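Tlr1789 protein (Thermosynechococcus elongatus, PDB 2X8X) probably takes part, as a cyanobacterial Omp85 protein related to Toc75, in outer-membrane protein assembly or transport, and contributes here its N-terminal region of three POTRA domains. Local coordinates at residues Gly86-Leu90 / Val149-Val153; Ile116-Asn120 / Gly131-Gly135; Gln156-Leu162 / Asn225-Lys231; Ile178-Thr184 / Asp198-Leu202. All coordinates share one frame. Residues are numbered along the deposited sequence.

The four contacts sample two consecutive POTRA domains. Contacts 1 and 2 belong to the middle domain and contacts 3 and 4 to the last. Contact 2 is nested within the chain loop closed by contact 1, their centres about 10 Å apart; Leu90 CD2 meets Ile119 CG2 at 3.7 Å, and Val149 CG1 meets Val133 CG2 at 3.9 Å. Likewise contact 4 lies within the chain loop closed by contact 3, centres about 12 Å apart, with Leu228 CD1 3.8 Å from Met182 SD. Between the domains, Val149-Val153 leads almost directly into Gln156-Leu162, although the centres of contacts 1 and 3 lie about 23 Å apart.

Contact 1 of 4, residues Gly86-Leu90 / Val149-Val153; sequences GNQVL and VAEGV
Gly86 leaves strand 81-85 with a positive phi (94/9), its CA 5.4 Å from that of Val149; a CB here would clash with Val149 O, so glycine suits the site. Its carbonyl O accepts from a water at 2.5 Å, which in turn accepts from Glu151 N at 3.0 Å. Asn87 is extended (-88/151), and its p rotamer lets ND2 donate to Leu90 O at 3.1 Å, tying the loop to itself. From Gln88 (-141/-69) onward the chain curls so that three successive amides converge on one carboxylate: Gln88 N to Glu151 OE2 at 2.9 Å, Val89 N to Glu151 OE1 at 2.9 Å and Leu90 N to Glu151 OE2 at 3.2 Å. In this POTRA domain the loop joins the first strand to helix 92-99, while Glu151 immediately follows the last strand, so a buried acid fastens the two across the domain's end. Glu151 reaches over with chi1 m and chi2 t, and OE2 also bonds Tyr123 of helix 109-125. Val89 (-74/-24) places CG2 3.4 Å from Glu151 OE1. Leu90, rotamer t/p, points inward, its CD2 4.0 Å from Val149 CG1, and continues onto Ile119.

Contact 2 of 4, residues Ile116-Asn120 / Gly131-Gly135; sequences IEKIN and GQVVG
Helix-on-sheet packing within a POTRA domain is illustrated here by the second helix, 109-125, lying against the edge strand 132-139. The local axes of helix 116-120 and strand 132-134 approach to 7.5 Å, with their N-to-C directions 133° apart, and Asn120 and Gln132 have the closest CA atoms, at 4.9 Å. The helix is regular, with Asn120 N bonded to Ile116 O at 3.1 Å. Val133 (-73/140) directs its CB at the helix and, in the t rotamer, fits between two isoleucines that are both m/t: Ile116 CG2 lies 3.7 Å from Val133 CB, and Ile119 CG2 lies 3.7 Å from Val133 CG2. Ile119 extends this apolar layer to Leu147 on strand 144-150 and to Ile98 on helix 92-99. Gln132, fully extended at -170/164 with chi1 p and chi2 t, leads its amide away from the helix, whereas Val134 turns its side chain to the far side of the strand. Asn120 supplies the polar part. With chi1 m and chi2 near -20°, its amide faces the Val133 backbone: OD1 accepts from Val133 N at 2.9 Å, while ND2 donates at 2.8 Å to a water that donates to Val133 O, also at 2.8 Å.

Contact 3 of 4, residues Gln156-Leu162 / Asn225-Lys231; sequences QVTYRFL and NLILNIK
In the beta-alpha-alpha-beta-beta order of a POTRA domain the first and last strands, here 154-161 and 224-232, lie side by side and parallel; between them the chain passes through two helices and the far edge strand 208-217. The axes of the short segments approach to 4.7 Å, with N-to-C directions 21° apart, and parallel bridges run from Val157 with Leu226 to Phe161 with Ile230. Val157, Tyr159, Phe161, Leu226, Leu228 and Ile230 lie on the helix side, Thr158, Arg160, Ile227 and Asn229 on the other face. Asn225, chi1 t, accepts at OD1 from Thr158 OG1 at 2.5 Å. Leu226 begins the backbone ladder: its N donates to Gln156 O at 2.9 Å and its O accepts from Thr158 N at 2.8 Å, while CD2 meets Val157 CG1 at 4.0 Å. Ile227 (m/m) places CD1 over a face of the Arg160 guanidinium, 3.6 Å from NH2. Leu228 N bonds Thr158 O at 2.9 Å and Leu228 O accepts from Arg160 N at 2.8 Å. Asn229 CB touches Leu162 CD1 at 3.9 Å. Ile230 N bonds Arg160 O at 2.8 Å, and Ile230 O accepts from Leu162 N at 2.9 Å. Lys231 CG rests 3.5 Å from Leu162 O. Tyr159 and Phe161 pack on helix 175-179; beyond strand 224-232 lies strand 208-217, whose Glu216 forms a salt bridge with Arg160.

Contact 4 of 4, residues Ile178-Thr184 / Asp198-Leu202; sequences ISREMDT and DLRRL
The loop between the two helices of the last POTRA domain is tied back to the second helix by hydrogen bonds to Asp198 and from Arg201, within a salt-bridge network that includes Asp183. After Ile178 the chain makes a type I turn from Ser179 to Met182, then passes alongside helical residues 198-202; Met182 and Asp198 have CA atoms 5.1 Å apart. Asp198, chi1 m, receives the loop with both oxygens: Asp183 N donates to OD1 at 2.9 Å, and Thr184 N and OG1 donate to OD2 at 3.0 and 2.7 Å. Arg201 NE donates to Glu181 O at 2.5 Å, while Arg201 NH2 forms a very short salt bridge with Asp198 OD1 at 2.5 Å, one turn back in the same helix, and pairs through charge alone with Asp183 OD2 at 3.6 Å. Beneath these polar groups, Leu202 CD2 meets Ile178 CG2 at 3.9 Å. Leu202 and Met182 both continue onto Leu228 of strand 224-232, and Ile178 reaches Tyr159 and Phe161 on strand 154-161.

Contact 1 of 4, residues Gly86-Leu90 / Val149-Val153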
loop_
_atom_site.group_PDB
_atom_site.type_symbol
_atom_site.label_atom_id
_atom_site.label_comp_id
_atom_site.label_asym_id
_atom_site.label_seq_id
_atom_site.Cartn_x
_atom_site.Cartn_y
_atom_site.Cartn_z
ATOM N N GLY A 86 6.489 -5.212 -10.044
ATOM C CA GLY A 86 5.225 -5.886 -10.377
ATOM C C GLY A 86 4.277 -4.968 -11.108
ATOM O O GLY A 86 3.097 -5.288 -11.339
ATOM N N ASN A 87 4.785 -3.818 -11.484
ATOM C CA ASN A 87 4.002 -2.786 -12.143
ATOM C C ASN A 87 3.957 -2.929 -13.673
ATOM O O ASN A 87 4.940 -3.361 -14.263
ATOM C CB ASN A 87 4.624 -1.454 -11.834
ATOM C CG ASN A 87 6.080 -1.383 -12.248
ATOM O OD1 ASN A 87 6.885 -2.241 -11.877
ATOM N ND2 ASN A 87 6.445 -0.337 -12.980
ATOM N N GLN A 88 2.865 -2.468 -14.295
ATOM C CA GLN A 88 2.679 -2.480 -15.765
ATOM C C GLN A 88 1.982 -1.192 -16.148
ATOM O O GLN A 88 2.574 -0.349 -16.785
ATOM C CB GLN A 88 1.793 -3.632 -16.269
ATOM C CG GLN A 88 2.428 -5.062 -16.282
ATOM C CD GLN A 88 2.008 -5.941 -15.017
ATOM O OE1 GLN A 88 1.061 -5.588 -14.232
ATOM N NE2 GLN A 88 2.719 -7.077 -14.829
ATOM N N VAL A 89 0.715 -1.053 -15.771
ATOM C CA VAL A 89 -0.016 0.180 -16.091
ATOM C C VAL A 89 0.384 1.371 -15.240
ATOM O O VAL A 89 0.177 2.499 -15.661
ATOM C CB VAL A 89 -1.563 0.061 -16.029
ATOM C CG1 VAL A 89 -2.062 -0.863 -17.149
ATOM C CG2 VAL A 89 -2.007 -0.329 -14.696
ATOM N N LEU A 90 0.923 1.107 -14.047
ATOM C CA LEU A 90 1.672 2.107 -13.267
ATOM C C LEU A 90 3.108 2.146 -13.719
ATOM O O LEU A 90 3.850 1.150 -13.649
ATOM C CB LEU A 90 1.586 1.798 -11.759
ATOM C CG LEU A 90 2.368 2.703 -10.747
ATOM C CD1 LEU A 90 1.763 4.108 -10.543
ATOM C CD2 LEU A 90 2.473 1.953 -9.359
ATOM N N VAL A 149 3.461 -3.697 -6.268
ATOM C CA VAL A 149 2.037 -3.635 -6.590
ATOM C C VAL A 149 1.572 -4.983 -7.189
ATOM O O VAL A 149 2.379 -5.749 -7.744
ATOM C CB VAL A 149 1.733 -2.538 -7.551
ATOM C CG1 VAL A 149 2.073 -1.151 -6.927
ATOM C CG2 VAL A 149 2.557 -2.778 -8.782
ATOM N N ALA A 150 0.290 -5.253 -6.997
ATOM C CA ALA A 150 -0.433 -6.307 -7.705
ATOM C C ALA A 150 -1.539 -5.568 -8.402
ATOM O O ALA A 150 -2.475 -5.114 -7.754
ATOM C CB ALA A 150 -1.004 -7.267 -6.742
ATOM N N GLU A 151 -1.426 -5.466 -9.716
ATOM C CA GLU A 151 -2.281 -4.606 -10.491
ATOM C C GLU A 151 -3.578 -5.311 -10.887
ATOM O O GLU A 151 -4.536 -4.637 -11.213
ATOM C CB GLU A 151 -1.539 -4.218 -11.750
ATOM C CG GLU A 151 -0.262 -3.429 -11.409
ATOM C CD GLU A 151 0.207 -2.618 -12.576
ATOM O OE1 GLU A 151 -0.099 -2.997 -13.727
ATOM O OE2 GLU A 151 0.848 -1.598 -12.349
ATOM N N GLY A 152 -3.602 -6.644 -10.842
ATOM C CA GLY A 152 -4.806 -7.411 -11.250
ATOM C C GLY A 152 -4.644 -7.979 -12.664
ATOM O O GLY A 152 -5.519 -7.852 -13.509
ATOM N N VAL A 153 -3.482 -8.548 -12.955
ATOM C CA VAL A 153 -3.201 -9.190 -14.271
ATOM C C VAL A 153 -4.104 -10.441 -14.462
ATOM O O VAL A 153 -4.307 -11.254 -13.531
ATOM C CB VAL A 153 -1.661 -9.566 -14.429
ATOM C CG1 VAL A 153 -1.359 -10.280 -15.824
ATOM C CG2 VAL A 153 -0.786 -8.335 -14.306
HETATM O O HOH W 1 0.992 -6.577 -11.202
#

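Contact 2 of 4, residues Ile116-Asn120 / Gly131-Gly135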
loop_
_atom_site.group_PDB
_atom_site.type_symbol
_atom_site.label_atom_id
_atom_site.label_comp_id
_atom_site.label_asym_id
_atom_site.label_seq_id
_atom_site.Cartn_x
_atom_site.Cartn_y
_atom_site.Cartn_z
ATOM N N ILE A 116 1.499 6.028 -1.115
ATOM C CA ILE A 116 0.961 4.703 -1.397
ATOM C C ILE A 116 -0.516 4.871 -1.680
ATOM O O ILE A 116 -1.043 4.313 -2.673
ATOM C CB ILE A 116 1.207 3.724 -0.211
ATOM C CG1 ILE A 116 2.692 3.373 -0.151
ATOM C CG2 ILE A 116 0.342 2.486 -0.367
ATOM C CD1 ILE A 116 3.024 2.515 1.047
ATOM N N GLU A 117 -1.182 5.752 -0.917
ATOM C CA GLU A 117 -2.606 6.021 -1.200
ATOM C C GLU A 117 -2.838 6.694 -2.566
ATOM O O GLU A 117 -3.845 6.430 -3.218
ATOM C CB GLU A 117 -3.311 6.841 -0.119
ATOM C CG GLU A 117 -3.495 6.095 1.203
ATOM C CD GLU A 117 -3.811 4.541 1.030
ATOM O OE1 GLU A 117 -4.756 4.134 0.266
ATOM O OE2 GLU A 117 -3.112 3.707 1.695
ATOM N N LYS A 118 -1.912 7.541 -2.999
ATOM C CA LYS A 118 -1.982 8.095 -4.363
ATOM C C LYS A 118 -1.856 7.020 -5.416
ATOM O O LYS A 118 -2.474 7.089 -6.499
ATOM C CB LYS A 118 -0.869 9.136 -4.546
ATOM C CG LYS A 118 -1.371 10.520 -3.978
ATOM C CD LYS A 118 -0.272 11.575 -4.178
ATOM C CE LYS A 118 0.869 11.313 -3.117
ATOM N NZ LYS A 118 1.029 12.130 -1.830
ATOM N N ILE A 119 -1.019 6.030 -5.156
ATOM C CA ILE A 119 -0.906 4.937 -6.166
ATOM C C ILE A 119 -2.255 4.151 -6.254
ATOM O O ILE A 119 -2.753 3.844 -7.346
ATOM C CB ILE A 119 0.263 4.012 -5.812
ATOM C CG1 ILE A 119 1.605 4.671 -6.097
ATOM C CG2 ILE A 119 0.110 2.668 -6.556
ATOM C CD1 ILE A 119 2.784 3.813 -5.417
ATOM N N ASN A 120 -2.823 3.810 -5.115
ATOM C CA ASN A 120 -4.078 2.994 -5.072
ATOM C C ASN A 120 -5.200 3.795 -5.669
ATOM O O ASN A 120 -6.086 3.234 -6.312
ATOM C CB ASN A 120 -4.428 2.604 -3.636
ATOM C CG ASN A 120 -3.388 1.648 -3.019
ATOM O OD1 ASN A 120 -2.633 0.986 -3.753
ATOM N ND2 ASN A 120 -3.356 1.557 -1.678
ATOM N N GLY A 131 -6.184 -3.252 -8.552
ATOM C CA GLY A 131 -4.800 -2.853 -8.410
ATOM C C GLY A 131 -4.479 -2.215 -7.067
ATOM O O GLY A 131 -5.261 -1.381 -6.590
ATOM N N GLN A 132 -3.336 -2.521 -6.453
ATOM C CA GLN A 132 -3.045 -1.818 -5.167
ATOM C C GLN A 132 -1.611 -2.167 -4.843
ATOM O O GLN A 132 -1.098 -3.167 -5.377
ATOM C CB GLN A 132 -3.911 -2.357 -4.018
ATOM C CG GLN A 132 -3.625 -3.865 -3.812
ATOM C CD GLN A 132 -4.457 -4.502 -2.650
ATOM O OE1 GLN A 132 -5.082 -3.810 -1.872
ATOM N NE2 GLN A 132 -4.468 -5.826 -2.573
ATOM N N VAL A 133 -1.020 -1.388 -3.926
ATOM C CA VAL A 133 0.296 -1.669 -3.331
ATOM C C VAL A 133 0.087 -2.817 -2.386
ATOM O O VAL A 133 -0.959 -2.873 -1.728
ATOM C CB VAL A 133 0.807 -0.413 -2.589
ATOM C CG1 VAL A 133 2.098 -0.667 -1.788
ATOM C CG2 VAL A 133 1.080 0.665 -3.615
ATOM N N VAL A 134 1.033 -3.756 -2.338
ATOM C CA VAL A 134 0.968 -4.902 -1.456
ATOM C C VAL A 134 2.267 -5.032 -0.662
ATOM O O VAL A 134 3.374 -4.584 -1.104
ATOM C CB VAL A 134 0.736 -6.267 -2.244
ATOM C CG1 VAL A 134 -0.604 -6.267 -2.931
ATOM C CG2 VAL A 134 1.772 -6.465 -3.301
ATOM N N GLY A 135 2.141 -5.596 0.533
ATOM C CA GLY A 135 3.330 -5.866 1.340
ATOM C C GLY A 135 3.732 -4.645 2.138
ATOM O O GLY A 135 3.024 -3.621 2.152
HETATM O O HOH W 2 -2.199 -0.677 -0.459
#

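Contact 3 of 4, residues Gln156-Leu162 / Asn225-Lys231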
loop_
_atom_site.group_PDB
_atom_site.type_symbol
_atom_site.label_atom_id
_atom_site.label_comp_id
_atom_site.label_asym_id
_atom_site.label_seq_id
_atom_site.Cartn_x
_atom_site.Cartn_y
_atom_site.Cartn_z
ATOM N N GLN A 156 -5.792 -16.128 -17.030
ATOM C CA GLN A 156 -6.636 -16.740 -18.048
ATOM C C GLN A 156 -8.055 -16.255 -18.027
ATOM O O GLN A 156 -8.504 -15.549 -17.105
ATOM C CB GLN A 156 -6.652 -18.291 -18.013
ATOM C CG GLN A 156 -6.558 -18.875 -16.625
ATOM C CD GLN A 156 -6.423 -20.410 -16.631
ATOM O OE1 GLN A 156 -6.380 -21.044 -17.682
ATOM N NE2 GLN A 156 -6.364 -20.995 -15.447
ATOM N N VAL A 157 -8.758 -16.614 -19.075
ATOM C CA VAL A 157 -10.197 -16.354 -19.097
ATOM C C VAL A 157 -10.854 -17.682 -19.429
ATOM O O VAL A 157 -10.526 -18.290 -20.457
ATOM C CB VAL A 157 -10.604 -15.288 -20.159
ATOM C CG1 VAL A 157 -12.155 -15.055 -20.189
ATOM C CG2 VAL A 157 -9.848 -14.003 -19.915
ATOM N N THR A 158 -11.827 -18.071 -18.577
ATOM C CA THR A 158 -12.439 -19.407 -18.561
ATOM C C THR A 158 -13.920 -19.205 -18.791
ATOM O O THR A 158 -14.536 -18.425 -18.047
ATOM C CB THR A 158 -12.317 -20.061 -17.120
ATOM O OG1 THR A 158 -10.944 -19.980 -16.666
ATOM C CG2 THR A 158 -12.893 -21.565 -17.064
ATOM N N TYR A 159 -14.485 -19.888 -19.794
ATOM C CA TYR A 159 -15.939 -19.915 -19.981
ATOM C C TYR A 159 -16.573 -21.114 -19.271
ATOM O O TYR A 159 -16.125 -22.234 -19.437
ATOM C CB TYR A 159 -16.365 -19.956 -21.474
ATOM C CG TYR A 159 -15.658 -18.972 -22.354
ATOM C CD1 TYR A 159 -15.364 -17.673 -21.903
ATOM C CD2 TYR A 159 -15.248 -19.350 -23.648
ATOM C CE1 TYR A 159 -14.640 -16.783 -22.695
ATOM C CE2 TYR A 159 -14.562 -18.473 -24.458
ATOM C CZ TYR A 159 -14.252 -17.194 -23.981
ATOM O OH TYR A 159 -13.585 -16.321 -24.793
ATOM N N ARG A 160 -17.622 -20.895 -18.478
ATOM C CA ARG A 160 -18.334 -22.043 -17.924
ATOM C C ARG A 160 -19.816 -21.958 -18.367
ATOM O O ARG A 160 -20.523 -20.959 -18.060
ATOM C CB ARG A 160 -18.216 -22.036 -16.393
ATOM C CG ARG A 160 -16.801 -22.130 -15.875
ATOM C CD ARG A 160 -16.814 -22.164 -14.358
ATOM N NE ARG A 160 -15.408 -22.327 -13.966
ATOM C CZ ARG A 160 -14.907 -21.970 -12.799
ATOM N NH1 ARG A 160 -15.683 -21.447 -11.865
ATOM N NH2 ARG A 160 -13.621 -22.120 -12.572
ATOM N N PHE A 161 -20.258 -22.926 -19.148
ATOM C CA PHE A 161 -21.637 -22.946 -19.611
ATOM C C PHE A 161 -22.577 -23.626 -18.626
ATOM O O PHE A 161 -22.261 -24.674 -18.083
ATOM C CB PHE A 161 -21.692 -23.497 -21.041
ATOM C CG PHE A 161 -20.916 -22.621 -22.037
ATOM C CD1 PHE A 161 -19.536 -22.747 -22.164
ATOM C CD2 PHE A 161 -21.575 -21.656 -22.807
ATOM C CE1 PHE A 161 -18.783 -21.927 -23.067
ATOM C CE2 PHE A 161 -20.855 -20.833 -23.731
ATOM C CZ PHE A 161 -19.467 -20.961 -23.841
ATOM N N LEU A 162 -23.743 -23.033 -18.380
ATOM C CA LEU A 162 -24.609 -23.514 -17.301
ATOM C C LEU A 162 -26.018 -23.547 -17.780
ATOM O O LEU A 162 -26.393 -22.664 -18.557
ATOM C CB LEU A 162 -24.546 -22.581 -16.088
ATOM C CG LEU A 162 -23.191 -22.146 -15.522
ATOM C CD1 LEU A 162 -23.410 -21.069 -14.438
ATOM C CD2 LEU A 162 -22.296 -23.298 -14.983
ATOM N N ASN A 225 -7.858 -15.422 -12.540
ATOM C CA ASN A 225 -8.566 -16.224 -13.513
ATOM C C ASN A 225 -9.977 -15.589 -13.682
ATOM O O ASN A 225 -10.800 -15.561 -12.737
ATOM C CB ASN A 225 -8.555 -17.724 -13.067
ATOM C CG ASN A 225 -9.317 -18.701 -14.070
ATOM O OD1 ASN A 225 -9.666 -18.320 -15.219
ATOM N ND2 ASN A 225 -9.581 -19.968 -13.607
ATOM N N LEU A 226 -10.236 -15.001 -14.851
ATOM C CA LEU A 226 -11.556 -14.381 -15.079
ATOM C C LEU A 226 -12.575 -15.461 -15.557
ATOM O O LEU A 226 -12.374 -16.093 -16.632
ATOM C CB LEU A 226 -11.521 -13.213 -16.077
ATOM C CG LEU A 226 -12.944 -12.681 -16.309
ATOM C CD1 LEU A 226 -13.135 -11.593 -15.330
ATOM C CD2 LEU A 226 -13.230 -12.146 -17.682
ATOM N N ILE A 227 -13.658 -15.632 -14.805
ATOM C CA ILE A 227 -14.620 -16.706 -15.126
ATOM C C ILE A 227 -15.826 -15.997 -15.692
ATOM O O ILE A 227 -16.307 -15.030 -15.076
ATOM C CB ILE A 227 -15.126 -17.473 -13.875
ATOM C CG1 ILE A 227 -13.996 -17.901 -12.905
ATOM C CG2 ILE A 227 -16.025 -18.634 -14.273
ATOM C CD1 ILE A 227 -12.931 -18.728 -13.476
ATOM N N LEU A 228 -16.292 -16.446 -16.857
ATOM C CA LEU A 228 -17.589 -16.018 -17.392
ATOM C C LEU A 228 -18.562 -17.192 -17.216
ATOM O O LEU A 228 -18.348 -18.259 -17.774
ATOM C CB LEU A 228 -17.467 -15.658 -18.863
ATOM C CG LEU A 228 -16.634 -14.467 -19.344
ATOM C CD1 LEU A 228 -16.999 -14.159 -20.801
ATOM C CD2 LEU A 228 -16.848 -13.254 -18.403
ATOM N N ASN A 229 -19.637 -17.001 -16.433
ATOM C CA ASN A 229 -20.622 -18.015 -16.196
ATOM C C ASN A 229 -21.747 -17.647 -17.143
ATOM O O ASN A 229 -22.384 -16.565 -16.989
ATOM C CB ASN A 229 -21.102 -17.935 -14.750
ATOM C CG ASN A 229 -20.046 -18.462 -13.760
ATOM O OD1 ASN A 229 -19.650 -19.578 -13.873
ATOM N ND2 ASN A 229 -19.538 -17.611 -12.875
ATOM N N ILE A 230 -21.986 -18.535 -18.104
ATOM C CA ILE A 230 -22.799 -18.185 -19.241
ATOM C C ILE A 230 -23.940 -19.117 -19.376
ATOM O O ILE A 230 -23.712 -20.313 -19.387
ATOM C CB ILE A 230 -21.951 -18.276 -20.557
ATOM C CG1 ILE A 230 -20.789 -17.270 -20.545
ATOM C CG2 ILE A 230 -22.836 -18.006 -21.784
ATOM C CD1 ILE A 230 -19.795 -17.550 -21.724
ATOM N N LYS A 231 -25.165 -18.570 -19.486
ATOM C CA LYS A 231 -26.365 -19.339 -19.803
ATOM C C LYS A 231 -26.839 -18.952 -21.199
ATOM O O LYS A 231 -27.273 -17.823 -21.397
ATOM C CB LYS A 231 -27.461 -19.130 -18.738
ATOM C CG LYS A 231 -27.032 -19.469 -17.280
ATOM C CD LYS A 231 -28.120 -19.329 -16.195
ATOM C CE LYS A 231 -27.391 -19.018 -14.849
ATOM N NZ LYS A 231 -28.111 -19.304 -13.577
#

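Contact 4 of 4, residues Ile178-Thr184 / Asp198-Leu202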
loop_
_atom_site.group_PDB
_atom_site.type_symbol
_atom_site.label_atom_id
_atom_site.label_comp_id
_atom_site.label_asym_id
_atom_site.label_seq_id
_atom_site.Cartn_x
_atom_site.Cartn_y
_atom_site.Cartn_z
ATOM N N ILE A 178 -17.154 -15.578 -28.738
ATOM C CA ILE A 178 -17.087 -14.828 -27.498
ATOM C C ILE A 178 -15.770 -14.048 -27.418
ATOM O O ILE A 178 -15.766 -12.843 -27.132
ATOM C CB ILE A 178 -17.218 -15.740 -26.267
ATOM C CG1 ILE A 178 -18.644 -16.327 -26.207
ATOM C CG2 ILE A 178 -16.957 -14.955 -25.012
ATOM C CD1 ILE A 178 -18.690 -17.595 -25.372
ATOM N N SER A 179 -14.671 -14.749 -27.667
ATOM C CA SER A 179 -13.354 -14.151 -27.480
ATOM C C SER A 179 -13.191 -12.863 -28.358
ATOM O O SER A 179 -12.588 -11.864 -27.956
ATOM C CB SER A 179 -12.323 -15.236 -27.815
ATOM O OG SER A 179 -11.032 -14.669 -27.728
ATOM N N ARG A 180 -13.738 -12.884 -29.565
ATOM C CA ARG A 180 -13.535 -11.760 -30.480
ATOM C C ARG A 180 -14.311 -10.517 -30.102
ATOM O O ARG A 180 -14.075 -9.447 -30.662
ATOM C CB ARG A 180 -13.823 -12.161 -31.905
ATOM C CG ARG A 180 -15.280 -12.081 -32.318
ATOM C CD ARG A 180 -15.379 -12.757 -33.724
ATOM N NE ARG A 180 -16.718 -13.316 -33.953
ATOM C CZ ARG A 180 -17.186 -13.747 -35.123
ATOM N NH1 ARG A 180 -16.437 -13.700 -36.224
ATOM N NH2 ARG A 180 -18.425 -14.231 -35.190
ATOM N N GLU A 181 -15.229 -10.654 -29.145
ATOM C CA GLU A 181 -15.918 -9.484 -28.631
ATOM C C GLU A 181 -15.222 -8.841 -27.456
ATOM O O GLU A 181 -15.632 -7.742 -27.041
ATOM C CB GLU A 181 -17.345 -9.854 -28.214
ATOM C CG GLU A 181 -18.137 -10.400 -29.392
ATOM C CD GLU A 181 -18.317 -9.394 -30.521
ATOM O OE1 GLU A 181 -18.500 -8.160 -30.256
ATOM O OE2 GLU A 181 -18.325 -9.867 -31.678
ATOM N N MET A 182 -14.205 -9.531 -26.913
ATOM C CA MET A 182 -13.630 -9.151 -25.634
ATOM C C MET A 182 -12.242 -8.540 -25.762
ATOM O O MET A 182 -11.330 -9.153 -26.326
ATOM C CB MET A 182 -13.574 -10.372 -24.704
ATOM C CG MET A 182 -14.981 -10.848 -24.333
ATOM S SD MET A 182 -14.810 -12.135 -23.100
ATOM C CE MET A 182 -14.066 -11.242 -21.681
ATOM N N ASP A 183 -12.092 -7.348 -25.208
ATOM C CA ASP A 183 -10.750 -6.759 -24.949
ATOM C C ASP A 183 -10.048 -7.311 -23.702
ATOM O O ASP A 183 -8.808 -7.244 -23.601
ATOM C CB ASP A 183 -10.840 -5.247 -24.758
ATOM C CG ASP A 183 -11.207 -4.500 -26.022
ATOM O OD1 ASP A 183 -10.892 -4.980 -27.158
ATOM O OD2 ASP A 183 -11.783 -3.393 -25.856
ATOM N N THR A 184 -10.819 -7.749 -22.714
ATOM C CA THR A 184 -10.232 -8.463 -21.568
ATOM C C THR A 184 -9.711 -9.828 -22.047
ATOM O O THR A 184 -10.513 -10.677 -22.431
ATOM C CB THR A 184 -11.293 -8.666 -20.477
ATOM O OG1 THR A 184 -11.860 -7.393 -20.143
ATOM C CG2 THR A 184 -10.684 -9.271 -19.190
ATOM N N ASP A 198 -17.215 -5.112 -22.614
ATOM C CA ASP A 198 -17.152 -6.456 -23.168
ATOM C C ASP A 198 -18.520 -7.128 -22.962
ATOM O O ASP A 198 -19.008 -7.792 -23.868
ATOM C CB ASP A 198 -16.136 -7.328 -22.393
ATOM C CG ASP A 198 -14.647 -7.059 -22.788
ATOM O OD1 ASP A 198 -14.346 -6.337 -23.783
ATOM O OD2 ASP A 198 -13.770 -7.605 -22.067
ATOM N N LEU A 199 -19.104 -6.995 -21.766
ATOM C CA LEU A 199 -20.370 -7.648 -21.461
ATOM C C LEU A 199 -21.548 -7.070 -22.333
ATOM O O LEU A 199 -22.480 -7.792 -22.756
ATOM C CB LEU A 199 -20.693 -7.500 -19.974
ATOM C CG LEU A 199 -19.866 -8.304 -18.968
ATOM C CD1 LEU A 199 -20.284 -7.853 -17.577
ATOM C CD2 LEU A 199 -20.203 -9.772 -19.209
ATOM N N ARG A 200 -21.511 -5.762 -22.572
ATOM C CA ARG A 200 -22.398 -5.089 -23.525
ATOM C C ARG A 200 -22.263 -5.611 -24.944
ATOM O O ARG A 200 -23.288 -5.859 -25.620
ATOM C CB ARG A 200 -22.245 -3.557 -23.428
ATOM C CG ARG A 200 -22.898 -3.104 -22.085
ATOM C CD ARG A 200 -23.089 -1.576 -21.954
ATOM N NE ARG A 200 -21.811 -0.888 -22.216
ATOM C CZ ARG A 200 -20.951 -0.452 -21.284
ATOM N NH1 ARG A 200 -21.211 -0.615 -19.984
ATOM N NH2 ARG A 200 -19.822 0.163 -21.662
ATOM N N ARG A 201 -21.031 -5.880 -25.376
ATOM C CA ARG A 201 -20.845 -6.498 -26.701
ATOM C C ARG A 201 -21.351 -7.910 -26.706
ATOM O O ARG A 201 -21.903 -8.348 -27.704
ATOM C CB ARG A 201 -19.360 -6.461 -27.191
ATOM C CG ARG A 201 -18.954 -5.126 -27.794
ATOM C CD ARG A 201 -17.501 -5.127 -28.353
ATOM N NE ARG A 201 -16.533 -5.369 -27.284
ATOM C CZ ARG A 201 -15.945 -4.437 -26.528
ATOM N NH1 ARG A 201 -16.180 -3.142 -26.707
ATOM N NH2 ARG A 201 -15.083 -4.798 -25.589
ATOM N N LEU A 202 -21.153 -8.640 -25.600
ATOM C CA LEU A 202 -21.694 -10.014 -25.536
ATOM C C LEU A 202 -23.238 -9.944 -25.575
ATOM O O LEU A 202 -23.892 -10.750 -26.259
ATOM C CB LEU A 202 -21.162 -10.798 -24.322
ATOM C CG LEU A 202 -19.642 -11.104 -24.427
ATOM C CD1 LEU A 202 -19.194 -11.759 -23.095
ATOM C CD2 LEU A 202 -19.275 -11.943 -25.702
HETATM O O HOH W 3 -21.448 -7.345 -30.203
#